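Local coordinates for protein dihydropyrimidinase (Brevibacillus agri, PDB 3SFW) that probably hydrolyses the ring amide of dihydropyrimidines such as dihydrouracil, working as a zinc-dependent amidohydrolase with two metal ions, at residues 41-46 / 434-439; 392-397 / 425-430. All coordinates share one frame; numbering follows the deposited sequence.

Interaction 1 (41-46 / 434-439)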
ATOM      1  N   GLU A  41      54.556  15.996   7.978  1.00 23.93           N
ATOM      2  CA  GLU A  41      54.691  14.709   8.683  1.00 24.97           C
ATOM      3  C   GLU A  41      54.056  13.589   7.842  1.00 23.33           C
ATOM      4  O   GLU A  41      52.864  13.674   7.508  1.00 18.79           O
ATOM      5  CB  GLU A  41      54.009  14.762  10.044  1.00 27.84           C
ATOM      6  CG  GLU A  41      54.122  13.412  10.819  1.00 29.11           C
ATOM      7  CD  GLU A  41      53.356  13.374  12.136  1.00 33.87           C
ATOM      8  OE1 GLU A  41      52.490  14.252  12.400  1.00 33.79           O
ATOM      9  OE2 GLU A  41      53.569  12.399  12.879  1.00 35.41           O
ATOM     10  N   VAL A  42      54.840  12.566   7.495  1.00 22.14           N
ATOM     11  CA  VAL A  42      54.313  11.459   6.688  1.00 21.57           C
ATOM     12  C   VAL A  42      53.584  10.462   7.590  1.00 22.99           C
ATOM     13  O   VAL A  42      54.137   9.990   8.581  1.00 20.34           O
ATOM     14  CB  VAL A  42      55.408  10.751   5.825  1.00 24.62           C
ATOM     15  CG1 VAL A  42      54.873   9.475   5.192  1.00 25.02           C
ATOM     16  CG2 VAL A  42      55.936  11.692   4.726  1.00 25.07           C
ATOM     17  N   ILE A  43      52.310  10.202   7.276  1.00 18.04           N
ATOM     18  CA  ILE A  43      51.517   9.191   7.976  1.00 17.90           C
ATOM     19  C   ILE A  43      51.290   8.042   7.005  1.00 20.15           C
ATOM     20  O   ILE A  43      50.692   8.221   5.917  1.00 19.12           O
ATOM     21  CB  ILE A  43      50.103   9.754   8.375  1.00 18.93           C
ATOM     22  CG1 ILE A  43      50.191  11.106   9.103  1.00 22.54           C
ATOM     23  CG2 ILE A  43      49.312   8.743   9.197  1.00 19.56           C
ATOM     24  CD1 ILE A  43      51.192  11.169  10.181  1.00 25.40           C
ATOM     25  N   ASP A  44      51.762   6.869   7.378  1.00 17.89           N
ATOM     26  CA  ASP A  44      51.648   5.700   6.514  1.00 19.13           C
ATOM     27  C   ASP A  44      50.282   4.989   6.659  1.00 19.68           C
ATOM     28  O   ASP A  44      49.985   4.406   7.704  1.00 18.72           O
ATOM     29  CB  ASP A  44      52.809   4.745   6.835  1.00 22.61           C
ATOM     30  CG  ASP A  44      52.831   3.520   5.951  1.00 26.10           C
ATOM     31  OD1 ASP A  44      51.977   3.385   5.059  1.00 23.06           O
ATOM     32  OD2 ASP A  44      53.720   2.668   6.146  1.00 28.16           O
ATOM     33  N   ALA A  45      49.447   5.062   5.612  1.00 17.40           N
ATOM     34  CA  ALA A  45      48.108   4.443   5.638  1.00 15.52           C
ATOM     35  C   ALA A  45      48.009   3.197   4.762  1.00 15.59           C
ATOM     36  O   ALA A  45      46.917   2.763   4.411  1.00 14.55           O
ATOM     37  CB  ALA A  45      47.023   5.476   5.236  1.00 15.22           C
ATOM     38  N   THR A  46      49.153   2.536   4.517  1.00 18.20           N
ATOM     39  CA  THR A  46      49.154   1.265   3.803  1.00 15.87           C
ATOM     40  C   THR A  46      48.203   0.271   4.440  1.00 18.67           C
ATOM     41  O   THR A  46      48.255   0.031   5.665  1.00 18.62           O
ATOM     42  CB  THR A  46      50.616   0.628   3.758  1.00 18.48           C
ATOM     43  OG1 THR A  46      51.530   1.563   3.192  1.00 19.69           O
ATOM     44  CG2 THR A  46      50.636  -0.633   2.903  1.00 21.98           C
ATOM     45  N   GLY A 434      42.588  17.996  11.813  1.00 12.90           N
ATOM     46  CA  GLY A 434      44.001  17.827  11.463  1.00 13.27           C
ATOM     47  C   GLY A 434      44.895  17.430  12.645  1.00 14.28           C
ATOM     48  O   GLY A 434      46.090  17.224  12.465  1.00 16.07           O
ATOM     49  N   ALA A 435      44.333  17.356  13.850  1.00 12.85           N
ATOM     50  CA  ALA A 435      45.111  16.876  15.002  1.00 14.65           C
ATOM     51  C   ALA A 435      44.688  15.473  15.371  1.00 13.32           C
ATOM     52  O   ALA A 435      43.494  15.174  15.450  1.00 13.57           O
ATOM     53  CB  ALA A 435      44.952  17.842  16.235  1.00 14.82           C
ATOM     54  N   PHE A 436      45.655  14.632  15.727  1.00 13.14           N
ATOM     55  CA  PHE A 436      45.313  13.273  16.158  1.00 12.21           C
ATOM     56  C   PHE A 436      44.563  13.312  17.474  1.00 13.24           C
ATOM     57  O   PHE A 436      44.956  14.075  18.393  1.00 12.75           O
ATOM     58  CB  PHE A 436      46.564  12.437  16.341  1.00 13.77           C
ATOM     59  CG  PHE A 436      47.144  11.928  15.053  1.00 14.64           C
ATOM     60  CD1 PHE A 436      48.278  12.527  14.519  1.00 14.37           C
ATOM     61  CD2 PHE A 436      46.567  10.832  14.407  1.00 15.38           C
ATOM     62  CE1 PHE A 436      48.799  12.069  13.305  1.00 17.18           C
ATOM     63  CE2 PHE A 436      47.076  10.354  13.233  1.00 17.55           C
ATOM     64  CZ  PHE A 436      48.209  10.944  12.687  1.00 15.68           C
ATOM     65  N   VAL A 437      43.509  12.494  17.565  1.00 13.21           N
ATOM     66  CA  VAL A 437      42.763  12.262  18.833  1.00 11.17           C
ATOM     67  C   VAL A 437      43.124  10.856  19.322  1.00 12.73           C
ATOM     68  O   VAL A 437      43.386  10.614  20.524  1.00 12.97           O
ATOM     69  CB  VAL A 437      41.206  12.340  18.593  1.00 13.42           C
ATOM     70  CG1 VAL A 437      40.417  12.105  19.951  1.00 13.59           C
ATOM     71  CG2 VAL A 437      40.862  13.758  17.997  1.00 13.53           C
ATOM     72  N   VAL A 438      43.085   9.906  18.387  1.00 12.34           N
ATOM     73  CA  VAL A 438      43.580   8.556  18.621  1.00 12.83           C
ATOM     74  C   VAL A 438      44.683   8.291  17.585  1.00 13.54           C
ATOM     75  O   VAL A 438      44.555   8.641  16.401  1.00 12.78           O
ATOM     76  CB  VAL A 438      42.403   7.530  18.422  1.00 12.10           C
ATOM     77  CG1 VAL A 438      42.916   6.075  18.507  1.00 12.72           C
ATOM     78  CG2 VAL A 438      41.294   7.785  19.451  1.00 12.38           C
ATOM     79  N   ARG A 439      45.797   7.723  18.019  1.00 13.94           N
ATOM     80  CA  ARG A 439      46.830   7.337  17.077  1.00 12.95           C
ATOM     81  C   ARG A 439      47.324   5.966  17.460  1.00 15.31           C
ATOM     82  O   ARG A 439      47.685   5.748  18.632  1.00 14.55           O
ATOM     83  CB  ARG A 439      47.969   8.332  17.110  1.00 16.16           C
ATOM     84  CG  ARG A 439      48.978   8.099  15.956  1.00 19.52           C
ATOM     85  CD  ARG A 439      49.962   9.225  15.888  1.00 24.94           C
ATOM     86  NE  ARG A 439      50.803   9.142  14.695  1.00 31.13           N
ATOM     87  CZ  ARG A 439      51.602  10.129  14.313  1.00 29.47           C
ATOM     88  NH1 ARG A 439      51.648  11.242  15.025  1.00 33.43           N
ATOM     89  NH2 ARG A 439      52.353  10.001  13.249  1.00 32.34           N
TER
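Ile-43 meets the Phe-436 ring tip to tip, its CD1 lying in the ring plane at the edge, 3.9 Å from CZ. One face of the same ring carries Arg-439 CD, 3.8 Å above the plane and over its centre. The guanidinium of Arg-439 in turn has Phe-436 CE1 on one face, offset toward the rim, and Glu-41 OE2 at its edge. These side chains bridge two sheets: strand 41-44, outermost in the four-stranded sheet with 27-32, 20-24 and 2-6, and strand 435-439, which bulges at Val-437 and Val-438 opposite Val-430. This is consistent with the small beta-sandwich that accompanies the barrel in this family. The backbones stay well apart, with Ile-43 CA 10.4 Å from Arg-439 CA, and the side chains fill the span. Glu-41, with CG anti to the backbone N (chi1 180°), runs extended to the equally extended Arg-439. Glu-41 OE2 takes both bonds of the salt bridge: Arg-439 NH2 donates at 2.7 Å and 157°, and NH1 of the same residue adds a weak one. The donor NH2 comes from above the carboxylate plane, which is turned 55° from the guanidinium. An alanine in place of Glu-41 would probably leave the Arg-439 guanidinium without its charged mate across the contact and freer to turn. Ile-43 CD1 also approaches that guanidinium obliquely, 3.5 Å from Arg-439 NH2.

Interaction 2 (392-397 / 425-430)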
ATOM      1  N   ASP A 392      38.872  15.629   9.318  1.00 10.24           N
ATOM      2  CA  ASP A 392      38.274  14.747  10.325  1.00 10.88           C
ATOM      3  C   ASP A 392      38.229  13.383   9.642  1.00 10.48           C
ATOM      4  O   ASP A 392      37.407  13.139   8.715  1.00 13.11           O
ATOM      5  CB  ASP A 392      36.829  15.186  10.646  1.00 10.24           C
ATOM      6  CG  ASP A 392      36.743  16.426  11.531  1.00 11.50           C
ATOM      7  OD1 ASP A 392      37.720  17.228  11.607  1.00 11.37           O
ATOM      8  OD2 ASP A 392      35.623  16.648  12.047  1.00 10.82           O
ATOM      9  N   ILE A 393      39.242  12.571   9.920  1.00 11.87           N
ATOM     10  CA  ILE A 393      39.536  11.424   9.107  1.00 11.53           C
ATOM     11  C   ILE A 393      39.838  10.227  10.009  1.00 12.54           C
ATOM     12  O   ILE A 393      40.516  10.359  11.031  1.00 12.10           O
ATOM     13  CB  ILE A 393      40.775  11.727   8.208  1.00 11.12           C
ATOM     14  CG1 ILE A 393      40.417  12.857   7.247  1.00 14.35           C
ATOM     15  CG2 ILE A 393      41.244  10.408   7.412  1.00 11.66           C
ATOM     16  CD1 ILE A 393      41.615  13.388   6.459  1.00 13.86           C
ATOM     17  N   VAL A 394      39.367   9.054   9.592  1.00 13.35           N
ATOM     18  CA  VAL A 394      39.638   7.806  10.308  1.00 10.95           C
ATOM     19  C   VAL A 394      40.506   6.916   9.441  1.00 13.43           C
ATOM     20  O   VAL A 394      40.197   6.700   8.258  1.00 13.59           O
ATOM     21  CB  VAL A 394      38.322   7.079  10.639  1.00 11.22           C
ATOM     22  CG1 VAL A 394      38.610   5.736  11.302  1.00 10.76           C
ATOM     23  CG2 VAL A 394      37.474   7.959  11.560  1.00 13.07           C
ATOM     24  N   LEU A 395      41.595   6.383  10.020  1.00 11.64           N
ATOM     25  CA  LEU A 395      42.344   5.344   9.363  1.00 13.18           C
ATOM     26  C   LEU A 395      41.806   4.012   9.867  1.00 12.61           C
ATOM     27  O   LEU A 395      41.871   3.738  11.076  1.00 12.58           O
ATOM     28  CB  LEU A 395      43.844   5.468   9.715  1.00 12.26           C
ATOM     29  CG  LEU A 395      44.561   6.759   9.289  1.00 19.38           C
ATOM     30  CD1 LEU A 395      46.084   6.546   9.270  1.00 18.44           C
ATOM     31  CD2 LEU A 395      44.083   7.304   8.037  1.00 23.24           C
ATOM     32  N   PHE A 396      41.185   3.236   8.962  1.00  8.16           N
ATOM     33  CA  PHE A 396      40.397   2.057   9.357  1.00 12.88           C
ATOM     34  C   PHE A 396      40.986   0.809   8.684  1.00 14.86           C
ATOM     35  O   PHE A 396      41.218   0.796   7.448  1.00 13.87           O
ATOM     36  CB  PHE A 396      38.935   2.267   8.904  1.00 12.34           C
ATOM     37  CG  PHE A 396      38.003   1.181   9.346  1.00 10.76           C
ATOM     38  CD1 PHE A 396      37.397   1.234  10.619  1.00 14.62           C
ATOM     39  CD2 PHE A 396      37.641   0.163   8.464  1.00 15.83           C
ATOM     40  CE1 PHE A 396      36.521   0.230  11.029  1.00 16.71           C
ATOM     41  CE2 PHE A 396      36.715  -0.821   8.856  1.00 14.65           C
ATOM     42  CZ  PHE A 396      36.154  -0.782  10.125  1.00 14.98           C
ATOM     43  N   ASP A 397      41.332  -0.197   9.495  1.00 11.17           N
ATOM     44  CA  ASP A 397      41.863  -1.459   8.977  1.00 14.61           C
ATOM     45  C   ASP A 397      40.770  -2.521   8.874  1.00 12.91           C
ATOM     46  O   ASP A 397      40.268  -3.024   9.865  1.00 13.69           O
ATOM     47  CB  ASP A 397      43.047  -1.951   9.832  1.00 15.70           C
ATOM     48  CG  ASP A 397      43.730  -3.187   9.253  1.00 16.83           C
ATOM     49  OD1 ASP A 397      43.125  -3.865   8.410  1.00 16.76           O
ATOM     50  OD2 ASP A 397      44.891  -3.488   9.664  1.00 18.79           O
ATOM     51  N   GLY A 425      37.271  -5.256  11.354  1.00 13.90           N
ATOM     52  CA  GLY A 425      37.454  -3.811  11.199  1.00 13.85           C
ATOM     53  C   GLY A 425      37.939  -3.224  12.513  1.00 15.03           C
ATOM     54  O   GLY A 425      37.444  -3.571  13.560  1.00 16.11           O
ATOM     55  N   ASP A 426      38.989  -2.412  12.446  1.00 14.84           N
ATOM     56  CA  ASP A 426      39.571  -1.808  13.642  1.00 14.40           C
ATOM     57  C   ASP A 426      39.885  -0.341  13.300  1.00 15.24           C
ATOM     58  O   ASP A 426      40.472  -0.031  12.253  1.00 15.13           O
ATOM     59  CB  ASP A 426      40.852  -2.594  14.036  1.00 16.99           C
ATOM     60  CG  ASP A 426      41.244  -2.424  15.518  1.00 23.61           C
ATOM     61  OD1 ASP A 426      40.420  -1.954  16.326  1.00 23.16           O
ATOM     62  OD2 ASP A 426      42.391  -2.797  15.870  1.00 23.05           O
ATOM     63  N   VAL A 427      39.441   0.559  14.174  1.00 13.44           N
ATOM     64  CA  VAL A 427      39.809   1.992  14.086  1.00 11.15           C
ATOM     65  C   VAL A 427      41.234   2.210  14.599  1.00 13.54           C
ATOM     66  O   VAL A 427      41.522   2.003  15.801  1.00 13.45           O
ATOM     67  CB  VAL A 427      38.794   2.844  14.886  1.00 13.64           C
ATOM     68  CG1 VAL A 427      39.216   4.319  14.926  1.00 11.67           C
ATOM     69  CG2 VAL A 427      37.363   2.689  14.238  1.00 14.83           C
ATOM     70  N   ILE A 428      42.147   2.521  13.686  1.00 12.45           N
ATOM     71  CA  ILE A 428      43.565   2.615  14.066  1.00 11.84           C
ATOM     72  C   ILE A 428      43.921   4.010  14.550  1.00 14.17           C
ATOM     73  O   ILE A 428      44.466   4.162  15.647  1.00 13.97           O
ATOM     74  CB  ILE A 428      44.486   2.222  12.900  1.00 14.94           C
ATOM     75  CG1 ILE A 428      44.099   0.820  12.384  1.00 13.40           C
ATOM     76  CG2 ILE A 428      46.007   2.387  13.286  1.00 15.40           C
ATOM     77  CD1 ILE A 428      44.140  -0.294  13.455  1.00 16.37           C
ATOM     78  N   SER A 429      43.655   5.026  13.719  1.00 12.26           N
ATOM     79  CA  SER A 429      43.938   6.410  14.089  1.00 11.51           C
ATOM     80  C   SER A 429      42.775   7.315  13.694  1.00 14.50           C
ATOM     81  O   SER A 429      42.047   6.999  12.759  1.00 12.19           O
ATOM     82  CB  SER A 429      45.219   6.869  13.415  1.00 12.52           C
ATOM     83  OG  SER A 429      46.273   6.030  13.874  1.00 15.08           O
ATOM     84  N   VAL A 430      42.614   8.414  14.428  1.00 12.15           N
ATOM     85  CA  VAL A 430      41.482   9.328  14.245  1.00 11.95           C
ATOM     86  C   VAL A 430      42.002  10.747  14.346  1.00 14.34           C
ATOM     87  O   VAL A 430      42.599  11.138  15.364  1.00 13.57           O
ATOM     88  CB  VAL A 430      40.414   9.093  15.320  1.00 10.09           C
ATOM     89  CG1 VAL A 430      39.236  10.080  15.172  1.00 11.86           C
ATOM     90  CG2 VAL A 430      39.934   7.639  15.294  1.00 12.35           C
TER
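Phe-396 brings its ring against the backbone of Gly-425 and Asp-426: CZ is 3.5 Å from Gly-425 CA, and Asp-426 N stands over one face toward the rim. Val-427 CG2 fills the in-plane edge, 3.9 Å from Phe-396 CD1. CG anti to the backbone N (chi1 -175°) starts the ring on this course, and a side chain on Gly-425 would collide with CZ. Beside the ring, Val-394 CG1 touches Val-427 CG1 at 3.9 Å, the two side chains crossing at about a right angle. Strands 393-403 and 422-432 are consecutive antiparallel neighbours in the sheet, and a classic beta bulge in 422-432 shifts the register by one where Ile-428 and Ser-429 both face Leu-395. Leu-395 O accepts from Ile-428 N at 2.9 Å, nearly along the C=O axis, and more weakly from Ser-429 N at 3.4 Å. Toward Gly-425, Asp-397 and Asp-426 form a hydrogen-bonded pair, with Asp-397 N 2.9 Å from Asp-426 O. Ile-428 CG1 packs on Asp-397 CB at 3.9 Å. Further out, Phe-350 meets the Phe-396 ring edge-to-face. Asp-426 OD2 forms a salt bridge with Lys-441, Asp-397 OD1 is hydrogen-bonded to Thr-399 OG1, and Ser-429 OG to Asn-440 N.

Interactions 1 and 2 have centres about 9 Å apart and meet through successive strands of one sheet. Val-437 N lies 2.7 Å from Val-430 O and Val-438 O 2.8 Å from Val-430 N, probable hydrogen bonds that tie 434-439 to 425-430. Ser-429 belongs to interaction 2 yet touches interaction 1: its OG is 3.5 Å from Arg-439 CA, and its side chain also touches Phe-436. The N-terminal sheet thus reaches, through interaction 1, the strand next to interaction 2. Neither contact contains a zinc ligand, but Val-394 and Phe-396 are hydrogen-bonded through their backbones to Leu-51 and Tyr-49 of strand 49-59, which carries the zinc ligand His-58.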